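Local coordinates for protein putative sulfatase yidJ (Bacteroides fragilis, PDB 2QZU) that probably hydrolyses sulfate esters as a metal-dependent, arylsulfatase-like member of the sulfatase family, within the alkaline phosphatase superfamily, at residues A[130-135]-A[172-177]; A[153-158]-A[180-185]; A[199-204]-A[228-233]. All coordinates share one frame; numbering follows the deposited sequence.

Contact 1. Residues A[130-135]-A[172-177]; sequences IGKWHL and YGTYDY
K132 and Y172 form a parallel beta bridge where two neighbouring strands, 126-130 and 168-172, run out at the edge of the large mixed sheet of the sulfatase fold. Backbone bonds carry the pairing past the strand ends. The amide of W133 donates to Y172 O over 2.9 Å, and a weak bond follows from H134 N to G173 O (N-H...O angle 119°).

Two CH-pi contacts accompany the bridge. CG of Y172 lies between its backbone N and carbonyl carbon (chi1 58°), and the phenol packs against 131-132, with K132 CA over its face, 4.0 Å from the ring centroid. The hydroxyl end lies against K132 CB and is hydrogen-bonded to N229. In the second, T174 CB stands over the centre of the H134 imidazole, whose two nitrogens are held by S76 and the carbonyl of C98. S76 is the predicted site of the family's 3-oxoalanine modification but is an unmodified serine here, so H134 lies beside the probable active site.

The polar contacts gather around the lysine. Its fully extended chain runs alongside T174, CE passing 3.4 Å from T174 OG1, and brings NZ to a salt bridge with D36. A water extends this network: it accepts from K132 NZ at 2.7 Å and donates at the same distance to D176 OD1, with only a weak 3.5 Å bond to T174 OG1.

Contact 2. Residues A[153-158]-A[180-185]; sequences AWNEWC and KPMYWN
W157 lays the CD1 corner of its indole on a face of W184, and this is the tight part of the contact. CD1 stands 3.2 Å above the W184 plane, toward the rim, and is 3.4 Å from W184 CD1. The two five-membered rings are tilted by 48°, an oblique meeting rather than a stack. W157 CA makes a CH-pi contact over the six-membered ring of W184, 4.0 Å from its centroid. The pair joins the long connection between strands 126-130 and 168-172 to the short hairpin of 182-183 and 194-195.

Toward M182, N155 reaches tip to tip for the rim of W184, its ND2 3.7 Å from W184 CH2, while its amide is hydrogen-bonded to the T174 backbone and T145. The looser side lies at the outer edge of W157, which is partly exposed: a water accepts from W157 NE1 at 3.0 Å and donates to N185 O at 2.7 Å. E156 OE2 accepts W157 N and pairs with R190, whose carbonyl takes W184 NE1. With no direct hydrogen bond between the segments, the join depends on the close fit of the two indoles, the polar links running through water and R190.

Contact 3. Residues A[199-204]-A[228-233]; sequences WGPEYE and MNPPHT
W199 overlaps P230 with the benzene side of its indole, CZ2 coming to 3.7 Å from P230 CG as the two side chains slide past each other in opposite directions. This is the start of helix 200-213, which packs against the central sheet of the sulfatase fold where strand 222-228 gives way to a loop. W199 occupies the N-cap position, and its carbonyl receives the amide of Y203 in the first turn. Its CG is anti to the backbone N (chi1 -166°), and P201 CD sits 3.5 Å above the centre of the indole's face; NE1 is hydrogen-bonded to the carbonyl of L237.

The two prolines meet tip to tip, P201 CG lying 3.6 Å from P230 CD. P201 thus touches both the W199 ring and the loop proline, and its CB also meets the selenium of selenomethionine M228 at 4.0 Å. The M228 chain is extended beyond CG, and its CE lies 3.9 Å from P201 O. The peptide bond between P230 and P231 is cis.

The polar side of the contact belongs to E204. Its carboxylate passes the M228 side chain in the opposite direction, OE1 lying 3.3 Å from M228 CG, while OE2 is hydrogen-bonded to the hydroxyl of Y183. A water completes the junction between helix and loop, donating to E204 OE1 at 2.7 Å and accepting from N229 N at 2.9 Å.

How the contacts relate
The three contacts lie on one side of the chain's centre, within the sulfatase family region. Contacts 1 and 3 sit at the ends of strands of the large mixed sheet, 126-130 and 168-172 for the one and 222-228 for the other. Contacts 1 and 2 have centres about 6 Å apart and interleave along the chain. Contact 3 follows both in sequence, its centre about 10 Å from contact 1 and 14 Å from contact 2. Shared side chains bridge neighbouring contacts, as where N229 ND2 probably bonds D176 OD1. Contact 1 lies nearest to both of the others, between the hairpin of 182-183 and 194-195 and the start of helix 200-213, beside the probable active site.

Contact 1. Residues A[130-135]-A[172-177]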
loop_
_atom_site.group_PDB
_atom_site.type_symbol
_atom_site.label_atom_id
_atom_site.label_comp_id
_atom_site.label_asym_id
_atom_site.label_seq_id
_atom_site.Cartn_x
_atom_site.Cartn_y
_atom_site.Cartn_z
ATOM N N ILE A 130 21.353 1.827 15.545
ATOM C CA ILE A 130 20.972 1.240 14.266
ATOM C C ILE A 130 19.450 1.241 14.153
ATOM O O ILE A 130 18.764 0.757 15.050
ATOM C CB ILE A 130 21.467 -0.229 14.164
ATOM C CG1 ILE A 130 22.986 -0.289 14.342
ATOM C CG2 ILE A 130 21.063 -0.828 12.824
ATOM C CD1 ILE A 130 23.519 -1.702 14.488
ATOM N N GLY A 131 18.920 1.793 13.066
ATOM C CA GLY A 131 17.476 1.783 12.897
ATOM C C GLY A 131 16.779 3.123 12.842
ATOM O O GLY A 131 17.375 4.141 12.490
ATOM N N LYS A 132 15.500 3.108 13.206
ATOM C CA LYS A 132 14.643 4.289 13.193
ATOM C C LYS A 132 14.918 5.239 14.356
ATOM O O LYS A 132 14.934 4.828 15.515
ATOM C CB LYS A 132 13.180 3.835 13.221
ATOM C CG LYS A 132 12.161 4.953 13.241
ATOM C CD LYS A 132 10.754 4.379 13.279
ATOM C CE LYS A 132 9.723 5.483 13.440
ATOM N NZ LYS A 132 8.347 4.927 13.566
ATOM N N TRP A 133 15.123 6.512 14.027
ATOM C CA TRP A 133 15.408 7.564 15.011
ATOM C C TRP A 133 14.153 8.418 15.226
ATOM O O TRP A 133 13.692 8.609 16.355
ATOM C CB TRP A 133 16.562 8.428 14.477
ATOM C CG TRP A 133 16.964 9.606 15.315
ATOM C CD1 TRP A 133 16.978 10.918 14.927
ATOM C CD2 TRP A 133 17.487 9.578 16.650
ATOM N NE1 TRP A 133 17.484 11.707 15.936
ATOM C CE2 TRP A 133 17.805 10.909 17.006
ATOM C CE3 TRP A 133 17.721 8.555 17.581
ATOM C CZ2 TRP A 133 18.346 11.247 18.253
ATOM C CZ3 TRP A 133 18.263 8.891 18.828
ATOM C CH2 TRP A 133 18.567 10.229 19.148
ATOM N N HIS A 134 13.613 8.924 14.119
ATOM C CA HIS A 134 12.405 9.748 14.084
ATOM C C HIS A 134 12.347 10.873 15.121
ATOM O O HIS A 134 11.328 11.054 15.784
ATOM C CB HIS A 134 11.156 8.867 14.231
ATOM C CG HIS A 134 9.915 9.484 13.660
ATOM N ND1 HIS A 134 8.652 8.972 13.892
ATOM C CD2 HIS A 134 9.738 10.561 12.860
ATOM C CE1 HIS A 134 7.759 9.708 13.257
ATOM N NE2 HIS A 134 8.391 10.680 12.620
ATOM N N LEU A 135 13.435 11.626 15.259
ATOM C CA LEU A 135 13.458 12.728 16.212
ATOM C C LEU A 135 13.967 14.037 15.599
ATOM O O LEU A 135 14.283 14.986 16.320
ATOM C CB LEU A 135 14.299 12.347 17.438
ATOM C CG LEU A 135 13.578 11.433 18.437
ATOM C CD1 LEU A 135 14.579 10.871 19.438
ATOM C CD2 LEU A 135 12.472 12.220 19.148
ATOM N N TYR A 172 17.963 6.110 10.112
ATOM C CA TYR A 172 17.133 6.970 9.281
ATOM C C TYR A 172 16.088 7.667 10.158
ATOM O O TYR A 172 15.999 7.394 11.359
ATOM C CB TYR A 172 16.443 6.141 8.191
ATOM C CG TYR A 172 15.583 5.014 8.717
ATOM C CD1 TYR A 172 16.144 3.793 9.101
ATOM C CD2 TYR A 172 14.201 5.172 8.845
ATOM C CE1 TYR A 172 15.344 2.757 9.600
ATOM C CE2 TYR A 172 13.398 4.148 9.336
ATOM C CZ TYR A 172 13.975 2.944 9.711
ATOM O OH TYR A 172 13.179 1.928 10.188
ATOM N N GLY A 173 15.322 8.586 9.567
ATOM C CA GLY A 173 14.288 9.292 10.312
ATOM C C GLY A 173 13.118 8.341 10.476
ATOM O O GLY A 173 12.882 7.810 11.558
ATOM N N THR A 174 12.366 8.152 9.396
ATOM C CA THR A 174 11.266 7.196 9.377
ATOM C C THR A 174 11.073 6.800 7.919
ATOM O O THR A 174 11.319 7.599 7.014
ATOM C CB THR A 174 9.960 7.747 10.018
ATOM O OG1 THR A 174 9.070 6.648 10.274
ATOM C CG2 THR A 174 9.278 8.761 9.117
ATOM N N TYR A 175 10.672 5.553 7.695
ATOM C CA TYR A 175 10.506 4.997 6.349
ATOM C C TYR A 175 9.884 3.629 6.595
ATOM O O TYR A 175 10.431 2.836 7.369
ATOM C CB TYR A 175 11.887 4.850 5.711
ATOM C CG TYR A 175 11.920 4.221 4.339
ATOM C CD1 TYR A 175 11.882 5.006 3.184
ATOM C CD2 TYR A 175 12.052 2.842 4.196
ATOM C CE1 TYR A 175 11.987 4.422 1.918
ATOM C CE2 TYR A 175 12.152 2.256 2.947
ATOM C CZ TYR A 175 12.124 3.045 1.815
ATOM O OH TYR A 175 12.271 2.448 0.585
ATOM N N ASP A 176 8.782 3.327 5.909
ATOM C CA ASP A 176 8.069 2.086 6.179
ATOM C C ASP A 176 7.978 0.977 5.143
ATOM O O ASP A 176 7.192 0.046 5.319
ATOM C CB ASP A 176 6.658 2.432 6.670
ATOM C CG ASP A 176 6.667 3.503 7.751
ATOM O OD1 ASP A 176 7.611 3.510 8.565
ATOM O OD2 ASP A 176 5.736 4.334 7.798
ATOM N N TYR A 177 8.762 1.063 4.071
ATOM C CA TYR A 177 8.756 -0.001 3.072
ATOM C C TYR A 177 9.862 -0.953 3.544
ATOM O O TYR A 177 11.004 -0.875 3.095
ATOM C CB TYR A 177 9.076 0.558 1.683
ATOM C CG TYR A 177 8.967 -0.484 0.597
ATOM C CD1 TYR A 177 7.719 -0.947 0.173
ATOM C CD2 TYR A 177 10.109 -1.054 0.040
ATOM C CE1 TYR A 177 7.614 -1.961 -0.778
ATOM C CE2 TYR A 177 10.018 -2.065 -0.910
ATOM C CZ TYR A 177 8.769 -2.517 -1.312
ATOM O OH TYR A 177 8.683 -3.535 -2.233
HETATM O O HOH W 1 7.693 3.631 11.258
#

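Contact 2. Residues A[153-158]-A[180-185]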
loop_
_atom_site.group_PDB
_atom_site.type_symbol
_atom_site.label_atom_id
_atom_site.label_comp_id
_atom_site.label_asym_id
_atom_site.label_seq_id
_atom_site.Cartn_x
_atom_site.Cartn_y
_atom_site.Cartn_z
ATOM N N ALA A 153 6.187 15.955 4.476
ATOM C CA ALA A 153 7.411 15.145 4.500
ATOM C C ALA A 153 7.641 14.609 5.909
ATOM O O ALA A 153 7.383 15.307 6.894
ATOM C CB ALA A 153 8.606 15.983 4.059
ATOM N N TRP A 154 8.155 13.385 6.002
ATOM C CA TRP A 154 8.373 12.741 7.296
ATOM C C TRP A 154 9.797 12.316 7.626
ATOM O O TRP A 154 10.141 12.139 8.794
ATOM C CB TRP A 154 7.489 11.492 7.401
ATOM C CG TRP A 154 6.033 11.772 7.533
ATOM C CD1 TRP A 154 5.212 12.319 6.592
ATOM C CD2 TRP A 154 5.229 11.557 8.696
ATOM N NE1 TRP A 154 3.942 12.463 7.098
ATOM C CE2 TRP A 154 3.924 12.004 8.392
ATOM C CE3 TRP A 154 5.484 11.032 9.973
ATOM C CZ2 TRP A 154 2.874 11.944 9.312
ATOM C CZ3 TRP A 154 4.440 10.972 10.892
ATOM C CH2 TRP A 154 3.151 11.426 10.556
ATOM N N ASN A 155 10.623 12.145 6.602
ATOM C CA ASN A 155 11.978 11.662 6.806
ATOM C C ASN A 155 13.039 12.747 6.694
ATOM O O ASN A 155 12.984 13.604 5.816
ATOM C CB ASN A 155 12.224 10.523 5.811
ATOM C CG ASN A 155 13.563 9.844 5.999
ATOM O OD1 ASN A 155 13.978 9.536 7.116
ATOM N ND2 ASN A 155 14.240 9.588 4.891
ATOM N N GLU A 156 14.000 12.710 7.612
ATOM C CA GLU A 156 15.076 13.690 7.627
ATOM C C GLU A 156 16.374 13.063 8.141
ATOM O O GLU A 156 16.356 12.078 8.876
ATOM C CB GLU A 156 14.673 14.886 8.498
ATOM C CG GLU A 156 15.710 16.003 8.567
ATOM C CD GLU A 156 16.124 16.509 7.190
ATOM O OE1 GLU A 156 15.284 17.114 6.489
ATOM O OE2 GLU A 156 17.294 16.296 6.808
ATOM N N TRP A 157 17.496 13.637 7.728
ATOM C CA TRP A 157 18.821 13.175 8.122
ATOM C C TRP A 157 19.160 13.696 9.514
ATOM O O TRP A 157 18.681 14.757 9.919
ATOM C CB TRP A 157 19.849 13.709 7.111
ATOM C CG TRP A 157 21.295 13.359 7.378
ATOM C CD1 TRP A 157 21.833 12.107 7.498
ATOM C CD2 TRP A 157 22.396 14.274 7.469
ATOM N NE1 TRP A 157 23.196 12.185 7.655
ATOM C CE2 TRP A 157 23.569 13.505 7.639
ATOM C CE3 TRP A 157 22.506 15.672 7.420
ATOM C CZ2 TRP A 157 24.837 14.085 7.762
ATOM C CZ3 TRP A 157 23.768 16.250 7.544
ATOM C CH2 TRP A 157 24.916 15.455 7.712
ATOM N N CYS A 158 19.978 12.949 10.251
ATOM C CA CYS A 158 20.404 13.388 11.574
ATOM C C CYS A 158 21.892 13.683 11.457
ATOM O O CYS A 158 22.708 12.765 11.398
ATOM C CB CYS A 158 20.189 12.300 12.630
ATOM S SG CYS A 158 20.619 12.840 14.315
ATOM N N LYS A 180 12.719 -2.899 1.397
ATOM C CA LYS A 180 13.839 -2.180 0.797
ATOM C C LYS A 180 14.075 -0.913 1.611
ATOM O O LYS A 180 13.852 0.198 1.135
ATOM C CB LYS A 180 13.548 -1.816 -0.661
ATOM C CG LYS A 180 14.767 -1.245 -1.386
ATOM C CD LYS A 180 14.416 -0.706 -2.769
ATOM C CE LYS A 180 15.653 -0.153 -3.468
ATOM N NZ LYS A 180 15.339 0.486 -4.778
ATOM N N PRO A 181 14.536 -1.069 2.863
ATOM C CA PRO A 181 14.802 0.058 3.761
ATOM C C PRO A 181 16.001 0.884 3.322
ATOM O O PRO A 181 16.806 0.436 2.508
ATOM C CB PRO A 181 15.042 -0.630 5.099
ATOM C CG PRO A 181 15.757 -1.881 4.686
ATOM C CD PRO A 181 14.930 -2.343 3.490
HETATM N N MSE A 182 16.103 2.101 3.845
HETATM C CA MSE A 182 17.238 2.957 3.533
HETATM C C MSE A 182 17.890 3.404 4.830
HETATM O O MSE A 182 17.255 3.414 5.892
HETATM C CB MSE A 182 16.819 4.161 2.672
HETATM C CG MSE A 182 15.543 4.855 3.082
HETATM SE SE MSE A 182 15.770 5.988 4.617
HETATM C CE MSE A 182 14.090 6.912 4.583
ATOM N N TYR A 183 19.165 3.762 4.740
ATOM C CA TYR A 183 19.935 4.169 5.902
ATOM C C TYR A 183 21.024 5.151 5.523
ATOM O O TYR A 183 21.375 5.303 4.349
ATOM C CB TYR A 183 20.642 2.955 6.523
ATOM C CG TYR A 183 19.740 1.817 6.924
ATOM C CD1 TYR A 183 19.188 1.759 8.203
ATOM C CD2 TYR A 183 19.407 0.817 6.012
ATOM C CE1 TYR A 183 18.321 0.732 8.566
ATOM C CE2 TYR A 183 18.537 -0.210 6.358
ATOM C CZ TYR A 183 17.997 -0.248 7.634
ATOM O OH TYR A 183 17.118 -1.248 7.968
ATOM N N TRP A 184 21.552 5.812 6.545
ATOM C CA TRP A 184 22.680 6.716 6.400
ATOM C C TRP A 184 23.713 6.074 7.312
ATOM O O TRP A 184 23.399 5.747 8.460
ATOM C CB TRP A 184 22.374 8.104 6.955
ATOM C CG TRP A 184 21.665 9.032 6.034
ATOM C CD1 TRP A 184 22.215 9.797 5.042
ATOM C CD2 TRP A 184 20.278 9.360 6.074
ATOM N NE1 TRP A 184 21.248 10.593 4.469
ATOM C CE2 TRP A 184 20.050 10.343 5.085
ATOM C CE3 TRP A 184 19.200 8.919 6.856
ATOM C CZ2 TRP A 184 18.788 10.896 4.857
ATOM C CZ3 TRP A 184 17.945 9.468 6.631
ATOM C CH2 TRP A 184 17.750 10.449 5.637
ATOM N N ASN A 185 24.922 5.867 6.806
ATOM C CA ASN A 185 25.989 5.311 7.629
ATOM C C ASN A 185 26.582 6.509 8.374
ATOM O O ASN A 185 26.121 7.636 8.200
ATOM C CB ASN A 185 27.039 4.618 6.756
ATOM C CG ASN A 185 27.539 5.502 5.640
ATOM O OD1 ASN A 185 28.097 6.568 5.884
ATOM N ND2 ASN A 185 27.335 5.067 4.402
HETATM O O HOH W 2 25.425 10.255 7.863
#

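Contact 3. Residues A[199-204]-A[228-233]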
loop_
_atom_site.group_PDB
_atom_site.type_symbol
_atom_site.label_atom_id
_atom_site.label_comp_id
_atom_site.label_asym_id
_atom_site.label_seq_id
_atom_site.Cartn_x
_atom_site.Cartn_y
_atom_site.Cartn_z
ATOM N N TRP A 199 15.129 -7.467 4.286
ATOM C CA TRP A 199 14.122 -7.019 5.245
ATOM C C TRP A 199 14.819 -6.221 6.346
ATOM O O TRP A 199 15.852 -6.638 6.861
ATOM C CB TRP A 199 13.374 -8.227 5.829
ATOM C CG TRP A 199 12.103 -7.874 6.570
ATOM C CD1 TRP A 199 11.112 -7.025 6.152
ATOM C CD2 TRP A 199 11.670 -8.403 7.828
ATOM N NE1 TRP A 199 10.090 -6.995 7.075
ATOM C CE2 TRP A 199 10.407 -7.832 8.115
ATOM C CE3 TRP A 199 12.227 -9.307 8.745
ATOM C CZ2 TRP A 199 9.689 -8.135 9.279
ATOM C CZ3 TRP A 199 11.512 -9.611 9.906
ATOM C CH2 TRP A 199 10.257 -9.025 10.161
ATOM N N GLY A 200 14.249 -5.071 6.692
ATOM C CA GLY A 200 14.835 -4.211 7.708
ATOM C C GLY A 200 15.436 -4.894 8.924
ATOM O O GLY A 200 16.637 -4.759 9.169
ATOM N N PRO A 201 14.631 -5.627 9.711
ATOM C CA PRO A 201 15.104 -6.324 10.912
ATOM C C PRO A 201 16.276 -7.259 10.649
ATOM O O PRO A 201 17.127 -7.446 11.513
ATOM C CB PRO A 201 13.862 -7.075 11.386
ATOM C CG PRO A 201 12.753 -6.149 10.976
ATOM C CD PRO A 201 13.171 -5.776 9.568
ATOM N N GLU A 202 16.296 -7.853 9.458
ATOM C CA GLU A 202 17.364 -8.767 9.064
ATOM C C GLU A 202 18.682 -8.027 8.912
ATOM O O GLU A 202 19.710 -8.458 9.435
ATOM C CB GLU A 202 17.026 -9.444 7.735
ATOM C CG GLU A 202 16.321 -10.769 7.856
ATOM C CD GLU A 202 16.121 -11.431 6.504
ATOM O OE1 GLU A 202 17.106 -11.518 5.738
ATOM O OE2 GLU A 202 14.986 -11.862 6.212
ATOM N N TYR A 203 18.641 -6.915 8.184
ATOM C CA TYR A 203 19.828 -6.102 7.950
ATOM C C TYR A 203 20.308 -5.492 9.261
ATOM O O TYR A 203 21.496 -5.532 9.587
ATOM C CB TYR A 203 19.513 -4.984 6.954
ATOM C CG TYR A 203 20.671 -4.034 6.713
ATOM C CD1 TYR A 203 21.805 -4.440 6.005
ATOM C CD2 TYR A 203 20.629 -2.728 7.197
ATOM C CE1 TYR A 203 22.868 -3.562 5.789
ATOM C CE2 TYR A 203 21.679 -1.849 6.987
ATOM C CZ TYR A 203 22.792 -2.265 6.285
ATOM O OH TYR A 203 23.825 -1.383 6.097
ATOM N N GLU A 204 19.372 -4.928 10.012
ATOM C CA GLU A 204 19.702 -4.310 11.283
ATOM C C GLU A 204 20.348 -5.298 12.244
ATOM O O GLU A 204 21.331 -4.968 12.904
ATOM C CB GLU A 204 18.444 -3.681 11.882
ATOM C CG GLU A 204 18.043 -2.416 11.135
ATOM C CD GLU A 204 16.557 -2.122 11.187
ATOM O OE1 GLU A 204 15.834 -2.802 11.947
ATOM O OE2 GLU A 204 16.116 -1.201 10.463
HETATM N N MSE A 228 14.076 -1.364 15.447
HETATM C CA MSE A 228 13.432 -1.985 14.290
HETATM C C MSE A 228 12.070 -1.373 13.994
HETATM O O MSE A 228 11.365 -0.937 14.903
HETATM C CB MSE A 228 13.288 -3.487 14.529
HETATM C CG MSE A 228 14.621 -4.197 14.724
HETATM SE SE MSE A 228 14.369 -6.054 15.221
HETATM C CE MSE A 228 16.224 -6.626 15.185
ATOM N N ASN A 229 11.702 -1.358 12.716
ATOM C CA ASN A 229 10.436 -0.772 12.292
ATOM C C ASN A 229 9.253 -1.735 12.438
ATOM O O ASN A 229 8.265 -1.406 13.096
ATOM C CB ASN A 229 10.553 -0.253 10.855
ATOM C CG ASN A 229 9.627 0.919 10.587
ATOM O OD1 ASN A 229 8.463 0.902 10.980
ATOM N ND2 ASN A 229 10.140 1.945 9.915
ATOM N N PRO A 230 9.320 -2.930 11.819
ATOM C CA PRO A 230 8.177 -3.837 11.989
ATOM C C PRO A 230 8.057 -4.103 13.494
ATOM O O PRO A 230 9.056 -4.048 14.205
ATOM C CB PRO A 230 8.612 -5.091 11.233
ATOM C CG PRO A 230 9.560 -4.561 10.181
ATOM C CD PRO A 230 10.350 -3.520 10.942
ATOM N N PRO A 231 6.854 -4.436 13.993
ATOM C CA PRO A 231 5.573 -4.623 13.310
ATOM C C PRO A 231 4.777 -3.370 12.936
ATOM O O PRO A 231 3.555 -3.429 12.826
ATOM C CB PRO A 231 4.809 -5.523 14.272
ATOM C CG PRO A 231 5.246 -5.001 15.599
ATOM C CD PRO A 231 6.735 -4.797 15.421
ATOM N N HIS A 232 5.459 -2.245 12.752
ATOM C CA HIS A 232 4.786 -1.013 12.343
ATOM C C HIS A 232 4.284 -1.252 10.918
ATOM O O HIS A 232 4.809 -2.114 10.213
ATOM C CB HIS A 232 5.765 0.162 12.395
ATOM C CG HIS A 232 5.183 1.465 11.941
ATOM N ND1 HIS A 232 5.200 1.869 10.623
ATOM C CD2 HIS A 232 4.598 2.470 12.635
ATOM C CE1 HIS A 232 4.655 3.069 10.527
ATOM N NE2 HIS A 232 4.281 3.457 11.732
ATOM N N THR A 233 3.284 -0.486 10.492
ATOM C CA THR A 233 2.692 -0.681 9.177
ATOM C C THR A 233 3.577 -0.941 8.008
ATOM O O THR A 233 4.725 -0.490 7.919
ATOM C CB THR A 233 1.732 0.430 8.770
ATOM O OG1 THR A 233 2.303 1.698 9.091
ATOM C CG2 THR A 233 0.383 0.229 9.457
HETATM O O HOH W 3 13.344 -2.706 10.785
#